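PDB 2QGH: diaminopimelate decarboxylase from Helicobacter pylori, which catalyses the decarboxylation of meso-diaminopimelate to L-lysine, the last step of bacterial lysine biosynthesis, with pyridoxal-5'-phosphate as cofactor. Local coordinates for residues Ile61-Lys66 with Ser82-Val87; Arg238-Gly244 with Leu274-Pro280. All blocks are in the same frame, centred on the assembly; numbering follows the deposited sequence.

Contact 1 of 2, residues Ile61-Lys66 with Ser82-Val87; sequences ICYALK and SGADCV. With PLP (pyridoxal-5'-phosphate), chain B.
The carbonyl oxygen of Asp85 accepts two bonds: Leu65 N reaches it at 3.3 Å, and a water donates to it at 2.7 Å. That water also accepts from Lys66 N, tying the loop after strand 61-64 to the neighbouring parallel strand, and lies doubtfully close to Lys66 NZ. Further back, Asp85 N bonds Tyr63 O at 2.8 Å. Gly83 N bonds Ile61 O at 3.0 Å; having no side chain, Gly83 lets Cys62 come close, with the two CA atoms 4.1 Å apart.

The faces of the sheet differ. Cys62, Ala64 and Asp85 lie on the face turned to the barrel interior; nearer its end the small Ala64 lets its CB rest 3.5 Å from PLP C5A. Tyr63 and Ala84 face the other way, and the Tyr63 ring packs on helix 71-79 with its OH bonded to Asn68 O. Leu65 closes that side by laying CD1 against Ala84 CB.

Lys66 folds back, its chain bent at chi3 and chi4, and NZ makes a weak bond within a salt bridge to Asp85 OD2 (3.1 Å). The same oxygen lies 3.2 Å from PLP N1. With NZ turned to Asp85, Lys66 is not joined to PLP C4A, consistent with transaldimination, in which the amino acid bound at the site displaces the lysine from C4A.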
loop_
_atom_site.group_PDB
_atom_site.type_symbol
_atom_site.label_atom_id
_atom_site.label_comp_id
_atom_site.label_asym_id
_atom_site.label_seq_id
_atom_site.Cartn_x
_atom_site.Cartn_y
_atom_site.Cartn_z
ATOM N N ILE A 61 1.470 7.942 28.192
ATOM C CA ILE A 61 1.501 8.229 26.765
ATOM C C ILE A 61 1.879 6.970 25.986
ATOM O O ILE A 61 3.031 6.551 25.977
ATOM C CB ILE A 61 2.495 9.356 26.452
ATOM C CG1 ILE A 61 2.154 10.580 27.302
ATOM C CG2 ILE A 61 2.425 9.724 24.972
ATOM C CD1 ILE A 61 0.691 11.013 27.178
ATOM N N CYS A 62 0.890 6.361 25.345
ATOM C CA CYS A 62 1.123 5.145 24.583
ATOM C C CYS A 62 1.284 5.431 23.109
ATOM O O CYS A 62 0.300 5.587 22.383
ATOM C CB CYS A 62 -0.024 4.162 24.788
ATOM S SG CYS A 62 -0.161 3.549 26.472
ATOM N N TYR A 63 2.537 5.492 22.671
ATOM C CA TYR A 63 2.852 5.750 21.276
ATOM C C TYR A 63 2.181 4.730 20.342
ATOM O O TYR A 63 2.338 3.522 20.502
ATOM C CB TYR A 63 4.370 5.724 21.089
ATOM C CG TYR A 63 4.790 5.789 19.650
ATOM C CD1 TYR A 63 4.471 6.898 18.865
ATOM C CD2 TYR A 63 5.457 4.726 19.053
ATOM C CE1 TYR A 63 4.800 6.944 17.527
ATOM C CE2 TYR A 63 5.790 4.759 17.710
ATOM C CZ TYR A 63 5.456 5.870 16.953
ATOM O OH TYR A 63 5.760 5.905 15.617
ATOM N N ALA A 64 1.412 5.223 19.379
ATOM C CA ALA A 64 0.731 4.345 18.435
ATOM C C ALA A 64 1.736 3.873 17.380
ATOM O O ALA A 64 2.085 4.623 16.464
ATOM C CB ALA A 64 -0.426 5.088 17.783
ATOM N N LEU A 65 2.197 2.631 17.525
ATOM C CA LEU A 65 3.188 2.044 16.619
ATOM C C LEU A 65 2.834 2.103 15.138
ATOM O O LEU A 65 3.709 2.283 14.293
ATOM C CB LEU A 65 3.494 0.597 17.029
ATOM C CG LEU A 65 4.536 0.409 18.146
ATOM C CD1 LEU A 65 4.109 1.168 19.392
ATOM C CD2 LEU A 65 4.713 -1.078 18.456
ATOM N N LYS A 66 1.554 1.949 14.829
ATOM C CA LYS A 66 1.097 2.014 13.449
ATOM C C LYS A 66 1.706 3.216 12.723
ATOM O O LYS A 66 1.931 3.164 11.518
ATOM C CB LYS A 66 -0.425 2.110 13.419
ATOM C CG LYS A 66 -0.976 3.299 14.196
ATOM C CD LYS A 66 -2.487 3.267 14.253
ATOM C CE LYS A 66 -2.973 2.034 15.008
ATOM N NZ LYS A 66 -2.509 2.033 16.423
ATOM N N SER A 82 8.339 5.449 27.568
ATOM C CA SER A 82 7.105 5.559 26.815
ATOM C C SER A 82 6.302 4.270 26.854
ATOM O O SER A 82 6.832 3.201 27.151
ATOM C CB SER A 82 7.404 5.906 25.361
ATOM O OG SER A 82 6.219 5.848 24.595
ATOM N N GLY A 83 5.015 4.395 26.556
ATOM C CA GLY A 83 4.140 3.244 26.517
ATOM C C GLY A 83 3.959 2.894 25.057
ATOM O O GLY A 83 4.638 3.461 24.205
ATOM N N ALA A 84 3.052 1.975 24.756
ATOM C CA ALA A 84 2.822 1.591 23.367
ATOM C C ALA A 84 1.381 1.199 23.085
ATOM O O ALA A 84 0.791 0.410 23.813
ATOM C CB ALA A 84 3.751 0.441 22.985
ATOM N N ASP A 85 0.808 1.778 22.038
ATOM C CA ASP A 85 -0.553 1.433 21.632
ATOM C C ASP A 85 -0.347 0.507 20.440
ATOM O O ASP A 85 0.143 0.927 19.393
ATOM C CB ASP A 85 -1.335 2.677 21.218
ATOM C CG ASP A 85 -2.557 2.345 20.382
ATOM O OD1 ASP A 85 -3.328 1.439 20.772
ATOM O OD2 ASP A 85 -2.750 3.001 19.333
ATOM N N CYS A 86 -0.696 -0.761 20.627
ATOM C CA CYS A 86 -0.516 -1.777 19.597
ATOM C C CYS A 86 -1.832 -2.275 19.021
ATOM O O CYS A 86 -2.871 -2.220 19.688
ATOM C CB CYS A 86 0.273 -2.943 20.188
ATOM S SG CYS A 86 1.872 -2.426 20.882
ATOM N N VAL A 87 -1.792 -2.761 17.783
ATOM C CA VAL A 87 -3.001 -3.267 17.142
ATOM C C VAL A 87 -2.798 -4.684 16.608
ATOM O O VAL A 87 -3.656 -5.226 15.912
ATOM C CB VAL A 87 -3.475 -2.304 15.998
ATOM C CG1 VAL A 87 -2.503 -2.362 14.795
ATOM C CG2 VAL A 87 -4.895 -2.646 15.585
HETATM N N1 PLP B . -5.104 5.065 18.838
HETATM C C2 PLP B . -5.994 4.324 18.033
HETATM C C2A PLP B . -6.916 3.340 18.639
HETATM C C3 PLP B . -5.956 4.538 16.597
HETATM O O3 PLP B . -6.794 3.829 15.758
HETATM C C4 PLP B . -5.071 5.460 16.040
HETATM C C4A PLP B . -5.314 5.782 14.607
HETATM C C5 PLP B . -4.180 6.181 16.847
HETATM C C6 PLP B . -4.218 5.999 18.283
HETATM C C5A PLP B . -3.045 6.989 16.383
HETATM O O4P PLP B . -3.518 8.258 15.992
HETATM P P PLP B . -2.617 9.280 15.456
HETATM O O1P PLP B . -1.400 8.845 14.582
HETATM O O2P PLP B . -2.112 10.035 16.763
HETATM O O3P PLP B . -3.520 10.203 14.549
HETATM O O HOH W 1 -0.417 0.657 16.794
#

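Contact 2 of 2, residues Arg238-Gly244 with Leu274-Pro280; sequences RFFDVGG and LTIICEP. With PLP (pyridoxal-5'-phosphate), chain B.
The side chains of Asp241 and Glu279 cross at about a right angle, with their carboxylate planes 74° apart. Their nearest oxygens, Asp241 OD2 and Glu279 OE2, are 2.9 Å from each other, two acceptors close together and probably unfavourable unless offset. Gly243 N bonds the other oxygen, Asp241 OD1, at 2.9 Å, almost in line with the C-O bond, which makes an Asx turn. Glu279 OE1 is turned the other way, to His203 NE2 and to PLP N1. With CG beside its own backbone N (chi1 -51°) and the chain extended beyond, Glu279 carries OE1 alongside the pyridine ring to its nitrogen.

Ile277 leans its CG2 tightly against the carboxylate of Asp241 and sends CD1 to Phe239, 3.8 Å from ring atom CD1. Phe239 and Thr275 lie side by side and point the same way, so the beta-branched Thr275 sets its CB by the ring, obliquely. These four residues share one face of the sheet, inside the barrel. On the other face the Phe240 ring leads off toward Leu269, while its CB meets Leu274 CD1. Val242 CG2 touches Cys278 SG.

Backbone bonds join the parallel strands, such as Ile277 N to Phe240 O (2.9 Å). The last, from Glu279 N to Gly243 O, is 2.8 Å long. Gly243 takes a positive phi, and Gly244 brings its CA near Glu279 O, a closeness suited to glycine. Apolar packing toward the start of the strands thus gives way to carboxylates and glycines at the cofactor end, where Glu279, 2.9 Å from PLP N1 through OE1, probably helps to polarise the pyridine, as in related enzymes.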
loop_
_atom_site.group_PDB
_atom_site.type_symbol
_atom_site.label_atom_id
_atom_site.label_comp_id
_atom_site.label_asym_id
_atom_site.label_seq_id
_atom_site.Cartn_x
_atom_site.Cartn_y
_atom_site.Cartn_z
ATOM N N ARG A 238 -9.895 2.746 36.333
ATOM C CA ARG A 238 -8.629 3.307 36.789
ATOM C C ARG A 238 -7.993 4.162 35.694
ATOM O O ARG A 238 -7.127 4.988 35.976
ATOM C CB ARG A 238 -7.668 2.175 37.189
ATOM C CG ARG A 238 -8.110 1.381 38.439
ATOM C CD ARG A 238 -7.465 1.944 39.721
ATOM N NE ARG A 238 -8.163 1.568 40.959
ATOM C CZ ARG A 238 -7.750 1.916 42.177
ATOM N NH1 ARG A 238 -6.646 2.632 42.327
ATOM N NH2 ARG A 238 -8.454 1.580 43.245
ATOM N N PHE A 239 -8.445 3.964 34.454
ATOM C CA PHE A 239 -7.917 4.692 33.296
ATOM C C PHE A 239 -8.994 5.337 32.414
ATOM O O PHE A 239 -10.124 4.850 32.311
ATOM C CB PHE A 239 -7.098 3.748 32.401
ATOM C CG PHE A 239 -6.004 3.009 33.117
ATOM C CD1 PHE A 239 -4.776 3.612 33.354
ATOM C CD2 PHE A 239 -6.193 1.697 33.527
ATOM C CE1 PHE A 239 -3.749 2.914 33.986
ATOM C CE2 PHE A 239 -5.173 0.992 34.158
ATOM C CZ PHE A 239 -3.945 1.606 34.385
ATOM N N PHE A 240 -8.615 6.427 31.758
ATOM C CA PHE A 240 -9.492 7.147 30.843
ATOM C C PHE A 240 -8.616 7.378 29.605
ATOM O O PHE A 240 -7.705 8.216 29.620
ATOM C CB PHE A 240 -9.920 8.488 31.452
ATOM C CG PHE A 240 -11.026 9.182 30.686
ATOM C CD1 PHE A 240 -12.354 8.809 30.870
ATOM C CD2 PHE A 240 -10.733 10.204 29.781
ATOM C CE1 PHE A 240 -13.377 9.438 30.170
ATOM C CE2 PHE A 240 -11.749 10.843 29.073
ATOM C CZ PHE A 240 -13.075 10.458 29.269
ATOM N N ASP A 241 -8.888 6.634 28.538
ATOM C CA ASP A 241 -8.091 6.726 27.325
ATOM C C ASP A 241 -8.722 7.555 26.212
ATOM O O ASP A 241 -9.761 7.189 25.672
ATOM C CB ASP A 241 -7.813 5.317 26.808
ATOM C CG ASP A 241 -6.570 5.244 25.961
ATOM O OD1 ASP A 241 -6.325 6.186 25.179
ATOM O OD2 ASP A 241 -5.844 4.237 26.076
ATOM N N VAL A 242 -8.064 8.650 25.844
ATOM C CA VAL A 242 -8.561 9.540 24.798
ATOM C C VAL A 242 -8.031 9.219 23.396
ATOM O O VAL A 242 -8.376 9.904 22.431
ATOM C CB VAL A 242 -8.214 11.013 25.108
ATOM C CG1 VAL A 242 -8.745 11.404 26.480
ATOM C CG2 VAL A 242 -6.725 11.215 25.036
ATOM N N GLY A 243 -7.203 8.181 23.284
ATOM C CA GLY A 243 -6.643 7.814 21.993
ATOM C C GLY A 243 -5.656 8.844 21.468
ATOM O O GLY A 243 -5.065 9.604 22.238
ATOM N N GLY A 244 -5.459 8.859 20.155
ATOM C CA GLY A 244 -4.554 9.821 19.548
ATOM C C GLY A 244 -5.369 10.727 18.646
ATOM O O GLY A 244 -6.463 11.145 19.024
ATOM N N LEU A 274 -8.996 9.627 37.522
ATOM C CA LEU A 274 -8.523 8.537 36.676
ATOM C C LEU A 274 -7.215 8.893 36.000
ATOM O O LEU A 274 -6.913 10.069 35.802
ATOM C CB LEU A 274 -9.559 8.230 35.598
ATOM C CG LEU A 274 -10.901 7.700 36.084
ATOM C CD1 LEU A 274 -11.884 7.615 34.931
ATOM C CD2 LEU A 274 -10.690 6.344 36.708
ATOM N N THR A 275 -6.438 7.873 35.651
ATOM C CA THR A 275 -5.172 8.091 34.970
ATOM C C THR A 275 -5.506 8.317 33.502
ATOM O O THR A 275 -6.119 7.465 32.856
ATOM C CB THR A 275 -4.237 6.869 35.091
ATOM O OG1 THR A 275 -3.886 6.670 36.467
ATOM C CG2 THR A 275 -2.962 7.087 34.261
ATOM N N ILE A 276 -5.118 9.468 32.974
ATOM C CA ILE A 276 -5.412 9.751 31.587
ATOM C C ILE A 276 -4.379 9.085 30.682
ATOM O O ILE A 276 -3.188 9.057 30.987
ATOM C CB ILE A 276 -5.518 11.303 31.352
ATOM C CG1 ILE A 276 -5.476 11.639 29.858
ATOM C CG2 ILE A 276 -4.434 12.029 32.129
ATOM C CD1 ILE A 276 -4.094 11.632 29.261
ATOM N N ILE A 277 -4.862 8.503 29.589
ATOM C CA ILE A 277 -4.000 7.842 28.620
ATOM C C ILE A 277 -4.189 8.479 27.252
ATOM O O ILE A 277 -5.321 8.726 26.812
ATOM C CB ILE A 277 -4.324 6.330 28.465
ATOM C CG1 ILE A 277 -4.018 5.566 29.756
ATOM C CG2 ILE A 277 -3.506 5.748 27.320
ATOM C CD1 ILE A 277 -4.262 4.058 29.637
ATOM N N CYS A 278 -3.074 8.743 26.583
ATOM C CA CYS A 278 -3.111 9.313 25.245
ATOM C C CYS A 278 -2.372 8.338 24.338
ATOM O O CYS A 278 -1.359 7.750 24.729
ATOM C CB CYS A 278 -2.420 10.678 25.209
ATOM S SG CYS A 278 -3.176 11.965 26.239
ATOM N N GLU A 279 -2.884 8.169 23.128
ATOM C CA GLU A 279 -2.273 7.270 22.165
ATOM C C GLU A 279 -1.793 8.035 20.918
ATOM O O GLU A 279 -2.173 7.713 19.792
ATOM C CB GLU A 279 -3.284 6.191 21.785
ATOM C CG GLU A 279 -3.905 5.509 23.000
ATOM C CD GLU A 279 -4.942 4.475 22.627
ATOM O OE1 GLU A 279 -5.645 4.673 21.615
ATOM O OE2 GLU A 279 -5.075 3.472 23.355
ATOM N N PRO A 280 -0.936 9.056 21.111
ATOM C CA PRO A 280 -0.430 9.839 19.982
ATOM C C PRO A 280 0.464 9.023 19.048
ATOM O O PRO A 280 1.289 8.221 19.494
ATOM C CB PRO A 280 0.334 10.961 20.668
ATOM C CG PRO A 280 0.930 10.260 21.839
ATOM C CD PRO A 280 -0.251 9.445 22.356
HETATM N N1 PLP B . -5.104 5.065 18.838
HETATM C C2 PLP B . -5.994 4.324 18.033
HETATM C C2A PLP B . -6.916 3.340 18.639
HETATM C C3 PLP B . -5.956 4.538 16.597
HETATM O O3 PLP B . -6.794 3.829 15.758
HETATM C C4 PLP B . -5.071 5.460 16.040
HETATM C C4A PLP B . -5.314 5.782 14.607
HETATM C C5 PLP B . -4.180 6.181 16.847
HETATM C C6 PLP B . -4.218 5.999 18.283
HETATM C C5A PLP B . -3.045 6.989 16.383
HETATM O O4P PLP B . -3.518 8.258 15.992
HETATM P P PLP B . -2.617 9.280 15.456
HETATM O O1P PLP B . -1.400 8.845 14.582
HETATM O O2P PLP B . -2.112 10.035 16.763
HETATM O O3P PLP B . -3.520 10.203 14.549
#

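Overall arrangement
Contacts 1 and 2 each join the two strands of a beta-alpha-beta unit in one closed eight-stranded parallel barrel, the first two strands and the last two. Strands 59-64 and 275-278 are neighbours, so the contacts meet at the barrel's closure: Cys62 N lies 2.7 Å from Cys278 O, a probable hydrogen bond. Contact 1 is buried throughout and touches the second subunit, whereas contact 2 runs from exposed Arg238 into the core and meets no other chain. Both end at the cofactor. Contact 1 brings a lysine-aspartate salt bridge; contact 2 brings two acids lying close together and an Asx turn.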